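Local coordinates for uncharacterized protein (Treponema denticola ATCC 35404, PDB 6R9N), which senses iron(II) and oxygen for bacterial chemotaxis, apparently by stabilising a peroxide adduct on its diiron centre, at residues H145-P150 / R198-N203; L163-I168 / L219-Q224; I168-F173 / E193-R198. All blocks are in the same frame, centred on the assembly; numbering follows the deposited sequence.

Interaction 1. Residues H145-P150 / R198-N203; sequences HFMHSP and RYMASN. With FE (Fe (III) ion), chain D.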
loop_
_atom_site.group_PDB
_atom_site.type_symbol
_atom_site.label_atom_id
_atom_site.label_comp_id
_atom_site.label_asym_id
_atom_site.label_seq_id
_atom_site.Cartn_x
_atom_site.Cartn_y
_atom_site.Cartn_z
ATOM N N HIS A 145 -3.198 2.081 -12.049
ATOM C CA HIS A 145 -3.128 2.933 -10.878
ATOM C C HIS A 145 -4.489 3.049 -10.198
ATOM O O HIS A 145 -5.545 2.972 -10.835
ATOM C CB HIS A 145 -2.582 4.308 -11.279
ATOM C CG HIS A 145 -1.276 4.236 -12.004
ATOM N ND1 HIS A 145 -0.138 3.696 -11.436
ATOM C CD2 HIS A 145 -0.928 4.615 -13.258
ATOM C CE1 HIS A 145 0.855 3.757 -12.307
ATOM N NE2 HIS A 145 0.401 4.306 -13.422
ATOM N N PHE A 146 -4.454 3.205 -8.879
ATOM C CA PHE A 146 -5.663 3.380 -8.073
ATOM C C PHE A 146 -6.587 2.167 -8.126
ATOM O O PHE A 146 -7.801 2.288 -7.887
ATOM C CB PHE A 146 -6.419 4.651 -8.477
ATOM C CG PHE A 146 -5.656 5.890 -8.184
ATOM C CD1 PHE A 146 -5.511 6.326 -6.880
ATOM C CD2 PHE A 146 -5.032 6.591 -9.196
ATOM C CE1 PHE A 146 -4.774 7.466 -6.596
ATOM C CE2 PHE A 146 -4.295 7.746 -8.912
ATOM C CZ PHE A 146 -4.173 8.175 -7.622
ATOM N N MET A 147 -6.021 0.980 -8.384
ATOM C CA MET A 147 -6.795 -0.257 -8.368
ATOM C C MET A 147 -6.045 -1.382 -7.649
ATOM O O MET A 147 -5.788 -2.436 -8.223
ATOM C CB MET A 147 -7.138 -0.693 -9.793
ATOM C CG MET A 147 -8.135 0.218 -10.510
ATOM S SD MET A 147 -8.203 0.021 -12.331
ATOM C CE MET A 147 -8.714 -1.692 -12.512
ATOM N N HIS A 148 -5.665 -1.192 -6.380
ATOM C CA HIS A 148 -5.999 -0.056 -5.510
ATOM C C HIS A 148 -4.893 0.988 -5.377
ATOM O O HIS A 148 -5.162 2.163 -5.097
ATOM C CB HIS A 148 -6.303 -0.569 -4.104
ATOM C CG HIS A 148 -5.185 -1.378 -3.512
ATOM N ND1 HIS A 148 -4.199 -0.832 -2.719
ATOM C CD2 HIS A 148 -4.884 -2.691 -3.630
ATOM C CE1 HIS A 148 -3.357 -1.777 -2.350
ATOM N NE2 HIS A 148 -3.747 -2.917 -2.897
ATOM N N SER A 149 -3.649 0.568 -5.563
ATOM C CA SER A 149 -2.551 1.456 -5.167
ATOM C C SER A 149 -2.363 2.571 -6.198
ATOM O O SER A 149 -2.517 2.329 -7.404
ATOM C CB SER A 149 -1.245 0.653 -5.035
ATOM O OG SER A 149 -0.102 1.493 -5.055
ATOM N N PRO A 150 -2.000 3.784 -5.749
ATOM C CA PRO A 150 -1.825 4.899 -6.697
ATOM C C PRO A 150 -0.697 4.681 -7.692
ATOM O O PRO A 150 -0.692 5.335 -8.743
ATOM C CB PRO A 150 -1.532 6.110 -5.795
ATOM C CG PRO A 150 -1.053 5.534 -4.499
ATOM C CD PRO A 150 -1.739 4.190 -4.352
ATOM N N ARG A 198 -14.783 -2.856 -2.811
ATOM C CA ARG A 198 -14.245 -2.042 -1.724
ATOM C C ARG A 198 -12.854 -1.489 -2.005
ATOM O O ARG A 198 -12.554 -0.367 -1.578
ATOM C CB ARG A 198 -14.228 -2.848 -0.421
ATOM C CG ARG A 198 -13.643 -2.100 0.801
ATOM C CD ARG A 198 -14.463 -0.831 1.220
ATOM N NE ARG A 198 -13.811 -0.161 2.352
ATOM C CZ ARG A 198 -12.817 0.720 2.219
ATOM N NH1 ARG A 198 -12.382 1.062 1.000
ATOM N NH2 ARG A 198 -12.259 1.260 3.293
ATOM N N TYR A 199 -11.999 -2.219 -2.725
ATOM C CA TYR A 199 -10.602 -1.814 -2.908
ATOM C C TYR A 199 -10.326 -1.070 -4.218
ATOM O O TYR A 199 -9.380 -0.283 -4.274
ATOM C CB TYR A 199 -9.667 -3.033 -2.846
ATOM C CG TYR A 199 -9.534 -3.736 -1.508
ATOM C CD1 TYR A 199 -10.604 -4.429 -0.944
ATOM C CD2 TYR A 199 -8.313 -3.751 -0.832
ATOM C CE1 TYR A 199 -10.466 -5.103 0.276
ATOM C CE2 TYR A 199 -8.160 -4.418 0.377
ATOM C CZ TYR A 199 -9.241 -5.093 0.924
ATOM O OH TYR A 199 -9.082 -5.763 2.116
ATOM N N MET A 200 -11.075 -1.311 -5.288
ATOM C CA MET A 200 -10.928 -0.480 -6.486
ATOM C C MET A 200 -11.545 0.907 -6.267
ATOM O O MET A 200 -12.645 1.029 -5.721
ATOM C CB MET A 200 -11.592 -1.160 -7.685
ATOM C CG MET A 200 -11.197 -2.635 -7.894
ATOM S SD MET A 200 -9.479 -2.795 -8.502
ATOM C CE MET A 200 -8.792 -4.009 -7.384
ATOM N N ALA A 201 -10.859 1.962 -6.751
ATOM C CA ALA A 201 -11.174 3.324 -6.301
ATOM C C ALA A 201 -12.484 3.868 -6.866
ATOM O O ALA A 201 -13.157 4.651 -6.181
ATOM C CB ALA A 201 -10.057 4.306 -6.647
ATOM N N SER A 202 -12.851 3.501 -8.100
ATOM C CA SER A 202 -14.027 4.075 -8.757
ATOM C C SER A 202 -14.295 3.358 -10.077
ATOM O O SER A 202 -13.391 2.791 -10.700
ATOM C CB SER A 202 -13.841 5.575 -9.025
ATOM O OG SER A 202 -12.815 5.775 -9.999
ATOM N N ASN A 203 -15.549 3.446 -10.527
ATOM C CA ASN A 203 -15.865 2.939 -11.858
ATOM C C ASN A 203 -15.127 3.714 -12.943
ATOM O O ASN A 203 -14.806 3.153 -14.000
ATOM C CB ASN A 203 -17.371 2.992 -12.102
ATOM C CG ASN A 203 -17.758 2.394 -13.429
ATOM O OD1 ASN A 203 -17.988 3.111 -14.403
ATOM N ND2 ASN A 203 -17.806 1.067 -13.486
HETATM FE FE FE D . -2.545 -4.740 -2.690
#

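Interaction 2. Residues L163-I168 / L219-Q224; sequences LFSGDI and LMIAPQ. With FE (Fe (III) ion), chain C; FE (Fe (III) ion), chain D; PER (peroxide ion), chain E; O (oxygen atom), chain F.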
loop_
_atom_site.group_PDB
_atom_site.type_symbol
_atom_site.label_atom_id
_atom_site.label_comp_id
_atom_site.label_asym_id
_atom_site.label_seq_id
_atom_site.Cartn_x
_atom_site.Cartn_y
_atom_site.Cartn_z
ATOM N N LEU A 163 -1.513 -11.638 -19.151
ATOM C CA LEU A 163 -1.409 -10.427 -18.354
ATOM C C LEU A 163 -1.357 -10.814 -16.880
ATOM O O LEU A 163 -2.340 -11.335 -16.331
ATOM C CB LEU A 163 -2.599 -9.504 -18.619
ATOM C CG LEU A 163 -2.693 -8.269 -17.719
ATOM C CD1 LEU A 163 -1.533 -7.318 -17.986
ATOM C CD2 LEU A 163 -4.023 -7.551 -17.903
ATOM N N PHE A 164 -0.226 -10.547 -16.228
ATOM C CA PHE A 164 -0.196 -10.569 -14.767
ATOM C C PHE A 164 -0.801 -9.258 -14.265
ATOM O O PHE A 164 -0.325 -8.178 -14.618
ATOM C CB PHE A 164 1.231 -10.747 -14.253
ATOM C CG PHE A 164 1.391 -10.451 -12.780
ATOM C CD1 PHE A 164 0.823 -11.280 -11.822
ATOM C CD2 PHE A 164 2.124 -9.351 -12.356
ATOM C CE1 PHE A 164 0.957 -11.003 -10.458
ATOM C CE2 PHE A 164 2.270 -9.069 -10.991
ATOM C CZ PHE A 164 1.689 -9.898 -10.047
ATOM N N SER A 165 -1.856 -9.339 -13.455
ATOM C CA SER A 165 -2.712 -8.183 -13.220
ATOM C C SER A 165 -2.615 -7.624 -11.800
ATOM O O SER A 165 -3.383 -6.728 -11.455
ATOM C CB SER A 165 -4.168 -8.554 -13.535
ATOM O OG SER A 165 -4.588 -9.654 -12.736
ATOM N N GLY A 166 -1.692 -8.114 -10.977
ATOM C CA GLY A 166 -1.611 -7.617 -9.615
ATOM C C GLY A 166 -2.865 -7.963 -8.836
ATOM O O GLY A 166 -3.350 -9.092 -8.875
ATOM N N ASP A 167 -3.386 -6.989 -8.086
ATOM C CA ASP A 167 -4.611 -7.219 -7.317
ATOM C C ASP A 167 -5.860 -7.276 -8.191
ATOM O O ASP A 167 -6.933 -7.619 -7.689
ATOM C CB ASP A 167 -4.802 -6.126 -6.266
ATOM C CG ASP A 167 -3.902 -6.300 -5.068
ATOM O OD1 ASP A 167 -3.426 -7.426 -4.823
ATOM O OD2 ASP A 167 -3.662 -5.295 -4.371
ATOM N N ILE A 168 -5.772 -6.879 -9.459
ATOM C CA ILE A 168 -6.953 -6.869 -10.307
ATOM C C ILE A 168 -7.318 -8.304 -10.679
ATOM O O ILE A 168 -6.473 -9.086 -11.131
ATOM C CB ILE A 168 -6.712 -5.974 -11.534
ATOM C CG1 ILE A 168 -6.432 -4.543 -11.059
ATOM C CG2 ILE A 168 -7.915 -5.976 -12.465
ATOM C CD1 ILE A 168 -5.729 -3.667 -12.079
ATOM N N LEU A 219 -4.919 -13.533 -23.650
ATOM C CA LEU A 219 -5.556 -14.834 -23.556
ATOM C C LEU A 219 -5.766 -15.286 -22.120
ATOM O O LEU A 219 -6.642 -16.120 -21.873
ATOM C CB LEU A 219 -4.718 -15.867 -24.312
ATOM C CG LEU A 219 -4.636 -15.559 -25.812
ATOM C CD1 LEU A 219 -3.605 -16.429 -26.510
ATOM C CD2 LEU A 219 -6.015 -15.733 -26.450
ATOM N N MET A 220 -5.002 -14.748 -21.170
ATOM C CA MET A 220 -5.173 -15.058 -19.755
ATOM C C MET A 220 -5.011 -13.791 -18.931
ATOM O O MET A 220 -4.234 -12.897 -19.284
ATOM C CB MET A 220 -4.141 -16.065 -19.217
ATOM C CG MET A 220 -4.262 -17.482 -19.691
ATOM S SD MET A 220 -3.071 -18.532 -18.822
ATOM C CE MET A 220 -3.164 -19.969 -19.889
ATOM N N ILE A 221 -5.705 -13.757 -17.796
ATOM C CA ILE A 221 -5.478 -12.760 -16.763
ATOM C C ILE A 221 -5.114 -13.509 -15.486
ATOM O O ILE A 221 -5.943 -14.243 -14.932
ATOM C CB ILE A 221 -6.708 -11.855 -16.561
ATOM C CG1 ILE A 221 -6.929 -11.001 -17.817
ATOM C CG2 ILE A 221 -6.535 -10.977 -15.315
ATOM C CD1 ILE A 221 -8.161 -10.101 -17.788
ATOM N N ALA A 222 -3.874 -13.320 -15.018
ATOM C CA ALA A 222 -3.352 -14.055 -13.870
ATOM C C ALA A 222 -3.154 -13.104 -12.703
ATOM O O ALA A 222 -2.186 -12.331 -12.699
ATOM C CB ALA A 222 -2.033 -14.746 -14.220
ATOM N N PRO A 223 -4.010 -13.141 -11.693
ATOM C CA PRO A 223 -3.925 -12.181 -10.595
ATOM C C PRO A 223 -2.948 -12.622 -9.509
ATOM O O PRO A 223 -2.456 -13.754 -9.481
ATOM C CB PRO A 223 -5.369 -12.142 -10.060
ATOM C CG PRO A 223 -5.886 -13.546 -10.309
ATOM C CD PRO A 223 -5.149 -14.072 -11.549
ATOM N N GLN A 224 -2.676 -11.688 -8.608
ATOM C CA GLN A 224 -1.803 -11.935 -7.475
ATOM C C GLN A 224 -2.481 -12.768 -6.388
ATOM O O GLN A 224 -1.797 -13.224 -5.466
ATOM C CB GLN A 224 -1.320 -10.577 -6.929
ATOM C CG GLN A 224 -0.067 -10.614 -6.090
ATOM C CD GLN A 224 -0.295 -9.992 -4.733
ATOM O OE1 GLN A 224 -0.981 -8.961 -4.610
ATOM N NE2 GLN A 224 0.280 -10.608 -3.694
HETATM FE FE FE C . -2.452 -8.175 -3.006
HETATM FE FE FE D . -2.545 -4.740 -2.690
HETATM O O1 PER E . -4.168 -7.227 -1.816
HETATM O O2 PER E . -4.195 -5.773 -1.464
HETATM O O O F . -1.361 -6.454 -2.595
#

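Interaction 3. Residues I168-F173 / E193-R198; sequences IGAAVF and EGFHVR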
loop_
_atom_site.group_PDB
_atom_site.type_symbol
_atom_site.label_atom_id
_atom_site.label_comp_id
_atom_site.label_asym_id
_atom_site.label_seq_id
_atom_site.Cartn_x
_atom_site.Cartn_y
_atom_site.Cartn_z
ATOM N N ILE A 168 -5.772 -6.879 -9.459
ATOM C CA ILE A 168 -6.953 -6.869 -10.307
ATOM C C ILE A 168 -7.318 -8.304 -10.679
ATOM O O ILE A 168 -6.473 -9.086 -11.131
ATOM C CB ILE A 168 -6.712 -5.974 -11.534
ATOM C CG1 ILE A 168 -6.432 -4.543 -11.059
ATOM C CG2 ILE A 168 -7.915 -5.976 -12.465
ATOM C CD1 ILE A 168 -5.729 -3.667 -12.079
ATOM N N GLY A 169 -8.576 -8.670 -10.443
ATOM C CA GLY A 169 -9.018 -10.036 -10.596
ATOM C C GLY A 169 -8.815 -10.896 -9.369
ATOM O O GLY A 169 -9.235 -12.056 -9.373
ATOM N N ALA A 170 -8.218 -10.350 -8.306
ATOM C CA ALA A 170 -7.878 -11.154 -7.141
ATOM C C ALA A 170 -9.123 -11.758 -6.514
ATOM O O ALA A 170 -10.160 -11.102 -6.387
ATOM C CB ALA A 170 -7.147 -10.307 -6.102
ATOM N N ALA A 171 -9.004 -13.012 -6.097
ATOM C CA ALA A 171 -9.978 -13.652 -5.228
ATOM C C ALA A 171 -9.356 -13.733 -3.840
ATOM O O ALA A 171 -8.195 -14.134 -3.698
ATOM C CB ALA A 171 -10.355 -15.043 -5.754
ATOM N N VAL A 172 -10.120 -13.363 -2.819
ATOM C CA VAL A 172 -9.583 -13.255 -1.471
ATOM C C VAL A 172 -10.076 -14.365 -0.540
ATOM O O VAL A 172 -9.411 -14.652 0.472
ATOM C CB VAL A 172 -9.903 -11.858 -0.894
ATOM C CG1 VAL A 172 -9.920 -11.830 0.630
ATOM C CG2 VAL A 172 -8.915 -10.839 -1.451
ATOM N N PHE A 173 -11.169 -15.036 -0.878
ATOM C CA PHE A 173 -11.723 -16.132 -0.098
ATOM C C PHE A 173 -11.366 -17.463 -0.752
ATOM O O PHE A 173 -11.338 -17.569 -1.980
ATOM C CB PHE A 173 -13.237 -15.972 0.034
ATOM C CG PHE A 173 -13.648 -14.646 0.624
ATOM C CD1 PHE A 173 -13.261 -14.297 1.909
ATOM C CD2 PHE A 173 -14.403 -13.742 -0.111
ATOM C CE1 PHE A 173 -13.624 -13.073 2.464
ATOM C CE2 PHE A 173 -14.776 -12.520 0.430
ATOM C CZ PHE A 173 -14.382 -12.183 1.727
ATOM N N GLU A 193 -16.054 -10.310 -5.482
ATOM C CA GLU A 193 -16.954 -9.160 -5.560
ATOM C C GLU A 193 -16.679 -8.146 -4.448
ATOM O O GLU A 193 -16.446 -6.959 -4.716
ATOM C CB GLU A 193 -18.405 -9.637 -5.511
ATOM C CG GLU A 193 -19.410 -8.534 -5.826
ATOM C CD GLU A 193 -20.840 -9.021 -5.725
ATOM O OE1 GLU A 193 -21.707 -8.474 -6.448
ATOM O OE2 GLU A 193 -21.089 -9.961 -4.935
ATOM N N GLY A 194 -16.684 -8.600 -3.194
ATOM C CA GLY A 194 -16.426 -7.696 -2.088
ATOM C C GLY A 194 -15.092 -6.986 -2.221
ATOM O O GLY A 194 -14.992 -5.780 -1.983
ATOM N N PHE A 195 -14.050 -7.724 -2.613
ATOM C CA PHE A 195 -12.728 -7.120 -2.754
ATOM C C PHE A 195 -12.725 -6.015 -3.809
ATOM O O PHE A 195 -12.193 -4.923 -3.576
ATOM C CB PHE A 195 -11.698 -8.198 -3.086
ATOM C CG PHE A 195 -10.301 -7.678 -3.212
ATOM C CD1 PHE A 195 -9.523 -7.468 -2.082
ATOM C CD2 PHE A 195 -9.759 -7.407 -4.463
ATOM C CE1 PHE A 195 -8.221 -7.005 -2.193
ATOM C CE2 PHE A 195 -8.471 -6.908 -4.583
ATOM C CZ PHE A 195 -7.697 -6.714 -3.449
ATOM N N HIS A 196 -13.313 -6.271 -4.987
ATOM C CA HIS A 196 -13.260 -5.245 -6.029
ATOM C C HIS A 196 -14.173 -4.065 -5.698
ATOM O O HIS A 196 -13.815 -2.900 -5.939
ATOM C CB HIS A 196 -13.586 -5.855 -7.395
ATOM C CG HIS A 196 -12.484 -6.714 -7.944
ATOM N ND1 HIS A 196 -12.282 -8.014 -7.538
ATOM C CD2 HIS A 196 -11.507 -6.447 -8.844
ATOM C CE1 HIS A 196 -11.242 -8.521 -8.180
ATOM N NE2 HIS A 196 -10.749 -7.587 -8.975
ATOM N N VAL A 197 -15.342 -4.339 -5.114
ATOM C CA VAL A 197 -16.245 -3.256 -4.737
ATOM C C VAL A 197 -15.568 -2.310 -3.750
ATOM O O VAL A 197 -15.739 -1.086 -3.826
ATOM C CB VAL A 197 -17.556 -3.823 -4.154
ATOM C CG1 VAL A 197 -18.300 -2.750 -3.353
ATOM C CG2 VAL A 197 -18.433 -4.380 -5.259
ATOM N N ARG A 198 -14.783 -2.856 -2.811
ATOM C CA ARG A 198 -14.245 -2.042 -1.724
ATOM C C ARG A 198 -12.854 -1.489 -2.005
ATOM O O ARG A 198 -12.554 -0.367 -1.578
ATOM C CB ARG A 198 -14.228 -2.848 -0.421
ATOM C CG ARG A 198 -13.643 -2.100 0.801
ATOM C CD ARG A 198 -14.463 -0.831 1.220
ATOM N NE ARG A 198 -13.811 -0.161 2.352
ATOM C CZ ARG A 198 -12.817 0.720 2.219
ATOM N NH1 ARG A 198 -12.382 1.062 1.000
ATOM N NH2 ARG A 198 -12.259 1.260 3.293
#

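Interaction 1. Residues H145-P150 / R198-N203
The loop 145-150 runs antiparallel to the chain leaving helix 185-199, the two backbones closing to 4.5 Å between Met147 CA and Met200 CA. One hydrogen bond ties them, from Ala201 N to Phe146 O at 3.3 Å; it is bent at the hydrogen (143°), although the donor lies almost on the C=O axis. The loop is folded tightly by itself: the peptide bond between Met147 and His148 is cis, and Phe146 N donates to Ser149 O. Its Phe146 ring turns away from the other segment, and Pro150 CA sits over the centre of one face, 3.9 Å above the plane. Ala201 meets Phe146 through its methyl group, which touches the same carbonyl oxygen that its N-H uses. The two methionines cross at about a right angle. Met200, bent at its second and third torsions, lays its sulfur against the root of Met147, with SD 3.4 Å from CB, and brings CE beside Met147 O. The Met147 chain continues to helix 203-215, packing on Val206 and Trp209. His148 holds its ring in the crowded position between backbone N and carbonyl carbon (chi1 56°). Its CB is pressed on the last turn of the helix, 3.1 Å from Tyr199 O, while the ring reaches forward so that NE2 binds iron at 2.2 Å. The second subunit closes the surroundings: its Leu105 O pairs with Tyr199 OH, and its Trp106 ring meets that of His148. The end of helix 185-199 thus lies directly behind a metal ligand, as part of its second shell. Together with His80, Asp82 and Asp167, His148 completes the protein part of one iron site in the diiron centre of this metallo-beta-lactamase-like fold.

Interaction 2. Residues L163-I168 / L219-Q224
Leu163 O is gripped twice: Ala222 N points its hydrogen at it in the carbonyl plane, 2.8 Å away and nearly straight (175°), and Ile221 CA adds a weaker CA-H...O contact. Leu163 N answers with an equally straight bond to Met220 O, and Ser165 N extends the parallel pairing to Ala222 O. Phe164 leans on that last oxygen too, with CG anti to the backbone N (chi1 166°) and Phe164 CD1 3.3 Å from Ala222 O. The two strands are neighbours in the six-stranded mixed sheet, and the chain joins them through helices 185-199 and 203-215, a beta-alpha-beta crossover within the two-sheet fold of metallo-beta-lactamases. Leu163 and Ile221 share the sheet face covered by helices 203-215 and 232-242. Beyond the strands the chain bends in a type II' turn from Ser165 to Ile168, where Gly166 takes a positive phi. Ser165 OG, held in the crowded position, clasps the turn through a short 2.5 Å bond to Ile168 O and rests on Pro223 CA and Ile221 CG2. Gly166 O receives Gln224 N at 2.7 Å, and just beyond it Asp167 and Gln224 lie side by side, pointing the same way. The Asp167 carboxylate bridges the irons, OD1 binding one at 2.2 Å and OD2 the other at 2.1 Å. Gln224 OE1 joins the iron held by OD1, and the shared metal brings OD1 and OE1 to 2.9 Å without a hydrogen bond. Peroxide and a single oxygen atom also span both irons; Asp84 and His225 complete the protein ligands of the Gln224 iron.

Interaction 3. Residues I168-F173 / E193-R198
Two consecutive helix residues, Phe195 and His196, reach from helix 185-199 to the loop 168-173 by different torsions and with different contacts. His196 swings its ring beside the backbone N (chi1 -73°), which carries NE2 to the loop backbone. There NE2 accepts from Gly169 N at 2.8 Å, with the donor lying practically in the ring plane. The other nitrogen, ND1, is hydrogen-bonded to Ile192 O one turn back in the helix, a pattern consistent with a neutral imidazole protonated on ND1; with both nitrogens engaged, the ring flip is fixed. Next to NE2, CE1 brings its edge to Ala170 O, 3.3 Å away. Gly169 takes a positive phi, with backbone angles that bring the Ile168 carbonyl oxygen close to where a CB would sit. Phe195 instead sends its ring anti to the backbone N (chi1 -178°), so that the ring extends across the loop, toward the bound peroxide. Val172 CG2 comes across to Phe195 CD1 at 3.5 Å, close to the ring's root, and Ala170 CB meets Phe195 CE2 at 4.0 Å, from the same side of the ring but at the carbon across from CD1. CD2 of Phe195 lies 4.0 Å above the His196 ring plane, offset toward its rim. Tyr199, one turn on, stacks with the Phe195 ring, while Phe109 of the second subunit packs on Val172. Held this way, Phe195 turns its tip to the peroxide: Phe195 CZ stands 3.9 Å from O1. The aromatic ring therefore forms an apolar wall of the peroxide pocket, beside the diiron site of this ODP-family sensor.

The three contacts cluster beside the diiron centre, their centres about 15 Å apart for interactions 1 and 2, about 13 Å for interactions 2 and 3 and about 11 Å for interactions 1 and 3. Along the chain come 145-150, 163-168, 168-173, 193-198, 198-203 and 219-224, so interaction 3 is nested within both others, while interactions 1 and 2 cross. Ile168 is common to interactions 2 and 3, and Arg198, on helix 185-199, to interactions 1 and 3. Metal ligands come from interactions 1 and 2, which meet at one iron; a pocket wall comes from interaction 3. Interactions 1 and 3 also reach the second subunit, placing the dimer interface close to the oxygen-binding site.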